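Local coordinates for protein exodeoxyribonuclease III (Archaeoglobus fulgidus, PDB 2VOA) that probably cleaves DNA at abasic sites as a metal-dependent AP endonuclease of the exonuclease III family, perhaps with 3'-5' exonuclease activity as well, at residues Gly98-Gln108 with Phe140-Asn148; Leu226-Ile237 with Leu249-Val257. The protein carries 1 engineered substitution. All coordinates share one frame; numbering follows the deposited sequence.

How the contacts relate
Contact 1 comes first along the chain: strand 99-105 runs out, helix 115-134 makes the crossover, and strand 141-144 returns beside it in the middle of one six-stranded mixed sheet. Only after this loop has closed does contact 2 open, so the two follow in series and neither nests in the other. Contact 2 folds 226-237 against 249-257, the C-terminal strand, at one edge of the second six-stranded sheet. The centres lie about 14 Å apart, and the two meet where the Phe140 ring packs against Leu226 and Arg229. Contact 1 knits strands within one sheet and contact 2 within the other, and their meeting point is part of the packing between the sheets.

Contact 1. Residues Gly98-Gln108 with Phe140-Asn148; sequences GIDVINTYVPQ and FAVWCGDMN. With nucleotides of chain D.
Strands 99-105 and 141-144 form the parallel pair of a beta-alpha-beta unit, closed by helix 115-134, and carry predicted active-site residues at their C-terminal ends. Their backbones run 10° apart and exchange a regular ladder of hydrogen bonds, such as Ile102 N to Val142 O at 2.8 Å. On the face bearing Val101 and Val142, in the conformer described, CG2 of Val142 lies against both methyls of Val101. On the other face, Trp143 directs NE1 to OG1 of Thr104, 3.0 Å away and close to the indole plane; a chi1 of 59° swings that hydroxyl between the Thr104 backbone N and carbonyl carbon, facing the indole edge. CE of Met147 lies over one face of the indole, 3.3 Å above its plane and offset toward the rim. At the last rung, Tyr105 and Asp146 extend side by side, OD2 of Asp146 reaching the ring edge at CE1 while Asn8 donates to that oxygen. OD1 of Asp146 accepts from Asn148 N in an Asx turn. The amide of Asn148 points to the loop after strand 99-105: ND2 donates to Val106 O at 2.8 Å with the acceptor in the amide plane, and OD1 rests by CG of Gln108. A leucine in place of Asn148 would probably leave Val106 O without this donor and the loop after the strand less firmly set. CG of Gln108 lies 3.6 Å from O3' of DC10 of chain D. Predicted catalytic residues gathered at the strand ends beside the DNA are characteristic of the DNase I-like fold of AP endonucleases.

Contact 2. Residues Leu226-Ile237 with Leu249-Val257; sequences LAERCVDCYADI and LPLVAVFDV
Val254 O takes two backbone donors from the neighbouring strand, Val231 N at 2.8 Å and, weakly, Asp232 N at 3.4 Å. Two consecutive residues thus face one, a classic beta bulge that shifts the register by one in an otherwise regular antiparallel pair. Past the bulge, Tyr234 and Val252 form a hydrogen-bonded pair, and their side chains lie together: CB of Val252 sits over one face of the phenol, 4.0 Å from its centroid. Tyr234 can lie along its neighbour because chi1 of 51° holds CG between its backbone N and carbonyl carbon. Near the chain's C terminus, Asp256 is gripped twice by Arg229, whose O accepts from Asp256 N while its extended side chain brings NH1 to Asp256 O at 3.0 Å, edge-on in the guanidinium plane. Next to this clamp the Phe255 ring is wedged between two residues of 226-237. CG of Leu226 makes an off-centre CH-pi contact, 4.1 Å from the ring centroid, and SG of Cys230 approaches obliquely at 4.6 Å. At the far end CD2 of Leu249 packs on CD1 of Ile237, at 3.7 Å, just after Asp236, whose carboxylate bonds Trp22 and caps Lys238 N. Strand 2-8 flanks 251-255 on its other edge, 230-235 is the sheet's outermost strand within this chain, and Leu251 and Phe255 turn inward onto strand 218-222, as in the two-sheet sandwich of the DNase I-like fold.

Contact 1. Residues Gly98-Gln108 with Phe140-Asn148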
loop_
_atom_site.group_PDB
_atom_site.type_symbol
_atom_site.label_atom_id
_atom_site.label_comp_id
_atom_site.label_asym_id
_atom_site.label_seq_id
_atom_site.Cartn_x
_atom_site.Cartn_y
_atom_site.Cartn_z
ATOM N N GLY A 98 -18.423 4.774 32.919
ATOM C CA GLY A 98 -18.128 5.284 34.252
ATOM C C GLY A 98 -16.691 5.753 34.470
ATOM O O GLY A 98 -16.387 6.233 35.550
ATOM N N ILE A 99 -15.830 5.629 33.454
ATOM C CA ILE A 99 -14.393 6.014 33.537
ATOM C C ILE A 99 -14.166 7.357 32.838
ATOM O O ILE A 99 -14.580 7.532 31.691
ATOM C CB ILE A 99 -13.459 4.944 32.844
ATOM C CG1 ILE A 99 -13.836 3.508 33.279
ATOM C CG2 ILE A 99 -11.963 5.242 33.143
ATOM C CD1 ILE A 99 -13.607 3.272 34.787
ATOM N N ASP A 100 -13.506 8.298 33.516
ATOM C CA ASP A 100 -13.129 9.576 32.888
ATOM C C ASP A 100 -11.872 9.290 32.084
ATOM O O ASP A 100 -10.825 8.980 32.671
ATOM C CB ASP A 100 -12.847 10.615 33.971
ATOM C CG ASP A 100 -12.444 11.990 33.419
ATOM O OD1 ASP A 100 -12.014 12.829 34.246
ATOM O OD2 ASP A 100 -12.510 12.243 32.195
ATOM N N VAL A 101 -11.985 9.335 30.757
ATOM C CA VAL A 101 -10.866 8.961 29.867
ATOM C C VAL A 101 -10.306 10.171 29.158
ATOM O O VAL A 101 -11.039 10.886 28.480
ATOM C CB VAL A 101 -11.307 7.939 28.783
ATOM C CG1 VAL A 101 -10.113 7.569 27.873
ATOM C CG2 VAL A 101 -11.868 6.667 29.443
ATOM N N ILE A 102 -9.004 10.384 29.310
ATOM C CA ILE A 102 -8.323 11.511 28.629
ATOM C C ILE A 102 -7.241 10.921 27.715
ATOM O O ILE A 102 -6.312 10.303 28.198
ATOM C CB ILE A 102 -7.665 12.510 29.622
ATOM C CG1 ILE A 102 -8.613 12.898 30.767
ATOM C CG2 ILE A 102 -7.152 13.743 28.861
ATOM C CD1 ILE A 102 -8.320 12.186 32.107
ATOM N N ASN A 103 -7.370 11.134 26.403
ATOM C CA ASN A 103 -6.465 10.547 25.411
ATOM C C ASN A 103 -5.664 11.660 24.746
ATOM O O ASN A 103 -6.230 12.516 24.083
ATOM C CB ASN A 103 -7.279 9.797 24.359
ATOM C CG ASN A 103 -6.432 9.270 23.197
ATOM O OD1 ASN A 103 -5.199 9.141 23.294
ATOM N ND2 ASN A 103 -7.133 8.877 22.099
ATOM N N THR A 104 -4.347 11.658 24.956
ATOM C CA THR A 104 -3.474 12.718 24.440
ATOM C C THR A 104 -2.437 12.196 23.446
ATOM O O THR A 104 -1.852 11.093 23.630
ATOM C CB THR A 104 -2.678 13.449 25.578
ATOM O OG1 THR A 104 -1.886 12.488 26.272
ATOM C CG2 THR A 104 -3.604 14.129 26.575
ATOM N N TYR A 105 -2.172 13.015 22.428
ATOM C CA TYR A 105 -1.049 12.819 21.550
ATOM C C TYR A 105 -0.162 14.052 21.731
ATOM O O TYR A 105 -0.411 15.113 21.138
ATOM C CB TYR A 105 -1.498 12.629 20.080
ATOM C CG TYR A 105 -0.343 12.573 19.131
ATOM C CD1 TYR A 105 0.742 11.713 19.378
ATOM C CD2 TYR A 105 -0.296 13.401 17.994
ATOM C CE1 TYR A 105 1.839 11.671 18.530
ATOM C CE2 TYR A 105 0.791 13.372 17.126
ATOM C CZ TYR A 105 1.863 12.517 17.407
ATOM O OH TYR A 105 2.949 12.487 16.565
ATOM N N VAL A 106 0.814 13.930 22.629
ATOM C CA VAL A 106 1.666 15.057 23.023
ATOM C C VAL A 106 2.584 15.464 21.875
ATOM O O VAL A 106 3.100 14.614 21.176
ATOM C CB VAL A 106 2.461 14.650 24.284
ATOM C CG1 VAL A 106 3.512 15.703 24.655
ATOM C CG2 VAL A 106 1.477 14.370 25.459
ATOM N N PRO A 107 2.808 16.794 21.662
ATOM C CA PRO A 107 3.784 17.161 20.597
ATOM C C PRO A 107 5.140 16.451 20.758
ATOM O O PRO A 107 5.717 16.406 21.851
ATOM C CB PRO A 107 3.941 18.687 20.763
ATOM C CG PRO A 107 2.560 19.106 21.316
ATOM C CD PRO A 107 2.225 17.975 22.311
ATOM N N GLN A 108 5.635 15.885 19.666
ATOM C CA GLN A 108 6.897 15.141 19.724
ATOM C C GLN A 108 8.116 16.051 20.004
ATOM O O GLN A 108 8.981 15.686 20.788
ATOM C CB GLN A 108 7.090 14.328 18.446
ATOM C CG GLN A 108 8.249 13.346 18.540
ATOM C CD GLN A 108 9.531 13.840 17.871
ATOM O OE1 GLN A 108 9.563 14.864 17.171
ATOM N NE2 GLN A 108 10.596 13.085 18.067
ATOM N N PHE A 140 -12.395 7.141 39.452
ATOM C CA PHE A 140 -11.698 6.398 38.405
ATOM C C PHE A 140 -11.500 7.254 37.157
ATOM O O PHE A 140 -12.467 7.635 36.489
ATOM C CB PHE A 140 -12.486 5.161 37.976
ATOM C CG PHE A 140 -12.595 4.078 39.016
ATOM C CD1 PHE A 140 -13.455 2.997 38.775
ATOM C CD2 PHE A 140 -11.851 4.097 40.194
ATOM C CE1 PHE A 140 -13.586 1.949 39.709
ATOM C CE2 PHE A 140 -11.976 3.053 41.152
ATOM C CZ PHE A 140 -12.857 1.979 40.903
ATOM N N ALA A 141 -10.243 7.552 36.853
ATOM C CA ALA A 141 -9.876 8.231 35.623
ATOM C C ALA A 141 -8.607 7.615 35.058
ATOM O O ALA A 141 -7.756 7.121 35.814
ATOM C CB ALA A 141 -9.679 9.733 35.848
ATOM N N VAL A 142 -8.519 7.625 33.734
ATOM C CA VAL A 142 -7.324 7.162 33.019
ATOM C C VAL A 142 -6.907 8.248 32.038
ATOM O O VAL A 142 -7.731 8.736 31.254
ATOM C CB VAL A 142 -7.549 5.787 32.281
ATOM C CG1 VAL A 142 -8.106 4.734 33.209
ATOM C CG2 VAL A 142 -8.436 5.910 31.032
ATOM N N TRP A 143 -5.630 8.625 32.097
ATOM C CA TRP A 143 -5.021 9.488 31.105
ATOM C C TRP A 143 -4.123 8.529 30.352
ATOM O O TRP A 143 -3.248 7.876 30.945
ATOM C CB TRP A 143 -4.277 10.635 31.786
ATOM C CG TRP A 143 -3.258 11.322 30.952
ATOM C CD1 TRP A 143 -3.322 11.625 29.606
ATOM C CD2 TRP A 143 -2.004 11.828 31.421
ATOM N NE1 TRP A 143 -2.156 12.283 29.219
ATOM C CE2 TRP A 143 -1.329 12.387 30.307
ATOM C CE3 TRP A 143 -1.365 11.823 32.669
ATOM C CZ2 TRP A 143 -0.039 12.955 30.409
ATOM C CZ3 TRP A 143 -0.068 12.372 32.771
ATOM C CH2 TRP A 143 0.569 12.935 31.635
ATOM N N CYS A 144 -4.452 8.377 29.062
ATOM C CA CYS A 144 -3.773 7.488 28.090
ATOM C C CYS A 144 -3.102 8.291 26.997
ATOM O O CYS A 144 -3.455 9.455 26.764
ATOM C CB CYS A 144 -4.787 6.591 27.382
ATOM S SG CYS A 144 -5.539 5.286 28.357
ATOM N N GLY A 145 -2.154 7.670 26.296
ATOM C CA GLY A 145 -1.759 8.218 25.022
ATOM C C GLY A 145 -0.332 7.984 24.644
ATOM O O GLY A 145 0.386 7.207 25.284
ATOM N N ASP A 146 0.041 8.644 23.555
ATOM C CA ASP A 146 1.405 8.660 23.130
ATOM C C ASP A 146 1.942 9.968 23.659
ATOM O O ASP A 146 1.622 11.041 23.139
ATOM C CB ASP A 146 1.504 8.591 21.611
ATOM C CG ASP A 146 2.942 8.556 21.118
ATOM O OD1 ASP A 146 3.904 8.761 21.911
ATOM O OD2 ASP A 146 3.108 8.347 19.889
ATOM N N MET A 147 2.728 9.847 24.722
ATOM C CA MET A 147 3.243 10.994 25.485
ATOM C C MET A 147 4.486 11.599 24.859
ATOM O O MET A 147 4.886 12.713 25.206
ATOM C CB MET A 147 3.560 10.526 26.923
ATOM C CG MET A 147 2.376 9.830 27.664
ATOM S SD MET A 147 0.806 10.727 27.521
ATOM C CE MET A 147 -0.190 9.634 28.536
ATOM N N ASN A 148 5.132 10.850 23.965
ATOM C CA ASN A 148 6.435 11.261 23.426
ATOM C C ASN A 148 7.392 11.651 24.544
ATOM O O ASN A 148 8.216 12.548 24.419
ATOM C CB ASN A 148 6.284 12.367 22.374
ATOM C CG ASN A 148 5.773 11.816 21.052
ATOM O OD1 ASN A 148 6.362 10.889 20.491
ATOM N ND2 ASN A 148 4.675 12.371 20.562
ATOM P P DC D 10 5.846 16.128 13.635
ATOM O OP1 DC D 10 4.634 16.344 14.476
ATOM O OP2 DC D 10 7.044 17.005 13.778
ATOM O "O5'" DC D 10 6.319 14.638 13.880
ATOM C "C5'" DC D 10 5.375 13.584 13.883
ATOM C "C4'" DC D 10 6.158 12.300 14.010
ATOM O "O4'" DC D 10 6.916 12.071 12.800
ATOM C "C3'" DC D 10 7.199 12.306 15.121
ATOM O "O3'" DC D 10 6.968 11.197 15.949
ATOM C "C2'" DC D 10 8.561 12.195 14.433
ATOM C "C1'" DC D 10 8.156 11.487 13.142
ATOM N N1 DC D 10 9.068 11.623 11.963
ATOM C C2 DC D 10 9.296 10.469 11.191
ATOM O O2 DC D 10 8.768 9.393 11.512
ATOM N N3 DC D 10 10.100 10.559 10.100
ATOM C C4 DC D 10 10.656 11.724 9.772
ATOM N N4 DC D 10 11.442 11.728 8.689
ATOM C C5 DC D 10 10.441 12.919 10.545
ATOM C C6 DC D 10 9.638 12.825 11.621
HETATM O O HOH W 1 -14.951 8.442 36.806
#

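Contact 2. Residues Leu226-Ile237 with Leu249-Val257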
loop_
_atom_site.group_PDB
_atom_site.type_symbol
_atom_site.label_atom_id
_atom_site.label_comp_id
_atom_site.label_asym_id
_atom_site.label_seq_id
_atom_site.Cartn_x
_atom_site.Cartn_y
_atom_site.Cartn_z
ATOM N N LEU A 226 -8.274 3.584 40.963
ATOM C CA LEU A 226 -8.286 2.705 39.806
ATOM C C LEU A 226 -6.976 1.907 39.683
ATOM O O LEU A 226 -6.994 0.690 39.430
ATOM C CB LEU A 226 -8.580 3.504 38.538
ATOM C CG LEU A 226 -8.675 2.651 37.273
ATOM C CD1 LEU A 226 -9.736 1.514 37.462
ATOM C CD2 LEU A 226 -8.987 3.505 36.047
ATOM N N ALA A 227 -5.853 2.583 39.902
ATOM C CA ALA A 227 -4.539 1.921 39.885
ATOM C C ALA A 227 -4.465 0.770 40.889
ATOM O O ALA A 227 -3.868 -0.272 40.593
ATOM C CB ALA A 227 -3.440 2.946 40.147
ATOM N N GLU A 228 -5.053 0.967 42.075
ATOM C CA GLU A 228 -5.080 -0.062 43.123
ATOM C C GLU A 228 -5.651 -1.389 42.628
ATOM O O GLU A 228 -5.271 -2.452 43.138
ATOM C CB GLU A 228 -5.867 0.420 44.347
ATOM C CG GLU A 228 -5.154 1.510 45.152
ATOM C CD GLU A 228 -4.007 0.989 46.036
ATOM O OE1 GLU A 228 -3.910 -0.246 46.265
ATOM O OE2 GLU A 228 -3.210 1.839 46.521
ATOM N N ARG A 229 -6.565 -1.299 41.654
ATOM C CA ARG A 229 -7.271 -2.442 41.049
ATOM C C ARG A 229 -6.583 -2.969 39.775
ATOM O O ARG A 229 -7.062 -3.926 39.159
ATOM C CB ARG A 229 -8.735 -2.049 40.770
ATOM C CG ARG A 229 -9.560 -1.925 42.053
ATOM C CD ARG A 229 -10.984 -1.472 41.759
ATOM N NE ARG A 229 -11.752 -1.305 43.001
ATOM C CZ ARG A 229 -12.621 -2.180 43.497
ATOM N NH1 ARG A 229 -12.887 -3.326 42.871
ATOM N NH2 ARG A 229 -13.236 -1.899 44.638
ATOM N N CYS A 230 -5.432 -2.392 39.405
ATOM C CA CYS A 230 -4.744 -2.850 38.190
ATOM C C CYS A 230 -4.084 -4.192 38.461
ATOM O O CYS A 230 -3.246 -4.283 39.374
ATOM C CB CYS A 230 -3.687 -1.855 37.695
ATOM S SG CYS A 230 -2.946 -2.415 36.151
ATOM N N VAL A 231 -4.463 -5.213 37.690
ATOM C CA VAL A 231 -3.936 -6.568 37.888
ATOM C C VAL A 231 -2.992 -7.040 36.768
ATOM O O VAL A 231 -2.276 -8.034 36.936
ATOM C CB VAL A 231 -5.067 -7.597 38.115
ATOM C CG1 VAL A 231 -5.763 -7.351 39.458
ATOM C CG2 VAL A 231 -6.043 -7.580 36.939
ATOM N N ASP A 232 -2.984 -6.326 35.651
ATOM C CA ASP A 232 -2.068 -6.646 34.549
ATOM C C ASP A 232 -1.867 -5.430 33.642
ATOM O O ASP A 232 -2.704 -4.530 33.602
ATOM C CB ASP A 232 -2.594 -7.824 33.737
ATOM C CG ASP A 232 -1.479 -8.552 32.968
ATOM O OD1 ASP A 232 -0.269 -8.226 33.156
ATOM O OD2 ASP A 232 -1.817 -9.473 32.204
ATOM N N CYS A 233 -0.719 -5.392 32.962
ATOM C CA CYS A 233 -0.425 -4.364 31.989
ATOM C C CYS A 233 0.717 -4.917 31.156
ATOM O O CYS A 233 1.658 -5.510 31.698
ATOM C CB CYS A 233 -0.021 -3.059 32.662
ATOM S SG CYS A 233 0.251 -1.675 31.513
ATOM N N TYR A 234 0.602 -4.776 29.847
ATOM C CA TYR A 234 1.602 -5.329 28.940
ATOM C C TYR A 234 1.515 -4.655 27.578
ATOM O O TYR A 234 0.484 -4.069 27.228
ATOM C CB TYR A 234 1.391 -6.841 28.773
ATOM C CG TYR A 234 -0.037 -7.226 28.417
ATOM C CD1 TYR A 234 -0.452 -7.304 27.083
ATOM C CD2 TYR A 234 -0.983 -7.497 29.427
ATOM C CE1 TYR A 234 -1.775 -7.662 26.756
ATOM C CE2 TYR A 234 -2.304 -7.842 29.114
ATOM C CZ TYR A 234 -2.692 -7.936 27.784
ATOM O OH TYR A 234 -4.003 -8.285 27.513
ATOM N N ALA A 235 2.610 -4.743 26.827
ATOM C CA ALA A 235 2.654 -4.293 25.442
ATOM C C ALA A 235 2.477 -5.504 24.550
ATOM O O ALA A 235 3.109 -6.539 24.768
ATOM C CB ALA A 235 3.981 -3.556 25.127
ATOM N N ASP A 236 1.616 -5.386 23.553
ATOM C CA ASP A 236 1.353 -6.506 22.633
ATOM C C ASP A 236 2.222 -6.440 21.375
ATOM O O ASP A 236 1.986 -5.618 20.494
ATOM C CB ASP A 236 -0.139 -6.533 22.278
ATOM C CG ASP A 236 -0.548 -7.768 21.477
ATOM O OD1 ASP A 236 -1.767 -7.873 21.183
ATOM O OD2 ASP A 236 0.319 -8.627 21.153
ATOM N N ILE A 237 3.239 -7.305 21.307
ATOM C CA ILE A 237 4.177 -7.324 20.177
ATOM C C ILE A 237 3.564 -7.885 18.872
ATOM O O ILE A 237 4.057 -7.611 17.762
ATOM C CB ILE A 237 5.500 -8.087 20.552
ATOM C CG1 ILE A 237 6.630 -7.841 19.526
ATOM C CG2 ILE A 237 5.244 -9.573 20.721
ATOM C CD1 ILE A 237 7.075 -6.413 19.412
ATOM N N LEU A 249 3.331 -0.352 19.342
ATOM C CA LEU A 249 2.587 -1.516 19.848
ATOM C C LEU A 249 1.393 -1.035 20.707
ATOM O O LEU A 249 1.508 -0.001 21.390
ATOM C CB LEU A 249 3.483 -2.334 20.804
ATOM C CG LEU A 249 4.619 -3.225 20.319
ATOM C CD1 LEU A 249 5.757 -2.410 19.710
ATOM C CD2 LEU A 249 5.127 -4.047 21.482
ATOM N N PRO A 250 0.261 -1.783 20.720
ATOM C CA PRO A 250 -0.741 -1.465 21.748
ATOM C C PRO A 250 -0.194 -1.702 23.158
ATOM O O PRO A 250 0.580 -2.658 23.389
ATOM C CB PRO A 250 -1.867 -2.494 21.484
ATOM C CG PRO A 250 -1.722 -2.838 20.063
ATOM C CD PRO A 250 -0.213 -2.883 19.855
ATOM N N LEU A 251 -0.599 -0.843 24.084
ATOM C CA LEU A 251 -0.301 -1.019 25.493
ATOM C C LEU A 251 -1.663 -1.280 26.156
ATOM O O LEU A 251 -2.625 -0.538 25.891
ATOM C CB LEU A 251 0.394 0.227 26.069
ATOM C CG LEU A 251 0.764 0.160 27.554
ATOM C CD1 LEU A 251 1.839 -0.910 27.796
ATOM C CD2 LEU A 251 1.207 1.559 28.053
ATOM N N VAL A 252 -1.741 -2.357 26.945
ATOM C CA VAL A 252 -3.013 -2.874 27.491
ATOM C C VAL A 252 -2.933 -2.896 29.016
ATOM O O VAL A 252 -1.907 -3.309 29.571
ATOM C CB VAL A 252 -3.316 -4.315 26.977
ATOM C CG1 VAL A 252 -4.705 -4.801 27.444
ATOM C CG2 VAL A 252 -3.209 -4.384 25.442
ATOM N N ALA A 253 -3.986 -2.434 29.692
ATOM C CA ALA A 253 -4.074 -2.577 31.153
ATOM C C ALA A 253 -5.402 -3.222 31.508
ATOM O O ALA A 253 -6.427 -2.958 30.851
ATOM C CB ALA A 253 -3.980 -1.199 31.831
ATOM N N VAL A 254 -5.372 -4.063 32.537
ATOM C CA VAL A 254 -6.541 -4.783 33.041
ATOM C C VAL A 254 -6.737 -4.433 34.523
ATOM O O VAL A 254 -5.781 -4.458 35.320
ATOM C CB VAL A 254 -6.424 -6.307 32.832
ATOM C CG1 VAL A 254 -7.688 -7.026 33.325
ATOM C CG2 VAL A 254 -6.142 -6.644 31.347
ATOM N N PHE A 255 -7.984 -4.076 34.856
ATOM C CA PHE A 255 -8.388 -3.657 36.206
ATOM C C PHE A 255 -9.465 -4.584 36.776
ATOM O O PHE A 255 -10.374 -5.037 36.051
ATOM C CB PHE A 255 -8.905 -2.210 36.160
ATOM C CG PHE A 255 -7.914 -1.250 35.575
ATOM C CD1 PHE A 255 -7.842 -1.023 34.186
ATOM C CD2 PHE A 255 -7.014 -0.586 36.424
ATOM C CE1 PHE A 255 -6.897 -0.115 33.654
ATOM C CE2 PHE A 255 -6.051 0.336 35.895
ATOM C CZ PHE A 255 -5.987 0.535 34.500
ATOM N N ASP A 256 -9.366 -4.822 38.084
ATOM C CA ASP A 256 -10.269 -5.678 38.832
ATOM C C ASP A 256 -11.502 -4.843 39.210
ATOM O O ASP A 256 -11.664 -4.412 40.353
ATOM C CB ASP A 256 -9.515 -6.157 40.075
ATOM C CG ASP A 256 -9.836 -7.579 40.461
ATOM O OD1 ASP A 256 -9.219 -8.039 41.457
ATOM O OD2 ASP A 256 -10.708 -8.224 39.817
ATOM N N VAL A 257 -12.349 -4.612 38.209
ATOM C CA VAL A 257 -13.541 -3.770 38.317
ATOM C C VAL A 257 -14.680 -4.525 37.619
ATOM O O VAL A 257 -15.831 -4.653 38.106
ATOM C CB VAL A 257 -13.311 -2.431 37.576
ATOM C CG1 VAL A 257 -14.586 -1.587 37.520
ATOM C CG2 VAL A 257 -12.174 -1.639 38.198
ATOM O OXT VAL A 257 -14.430 -5.022 36.501
#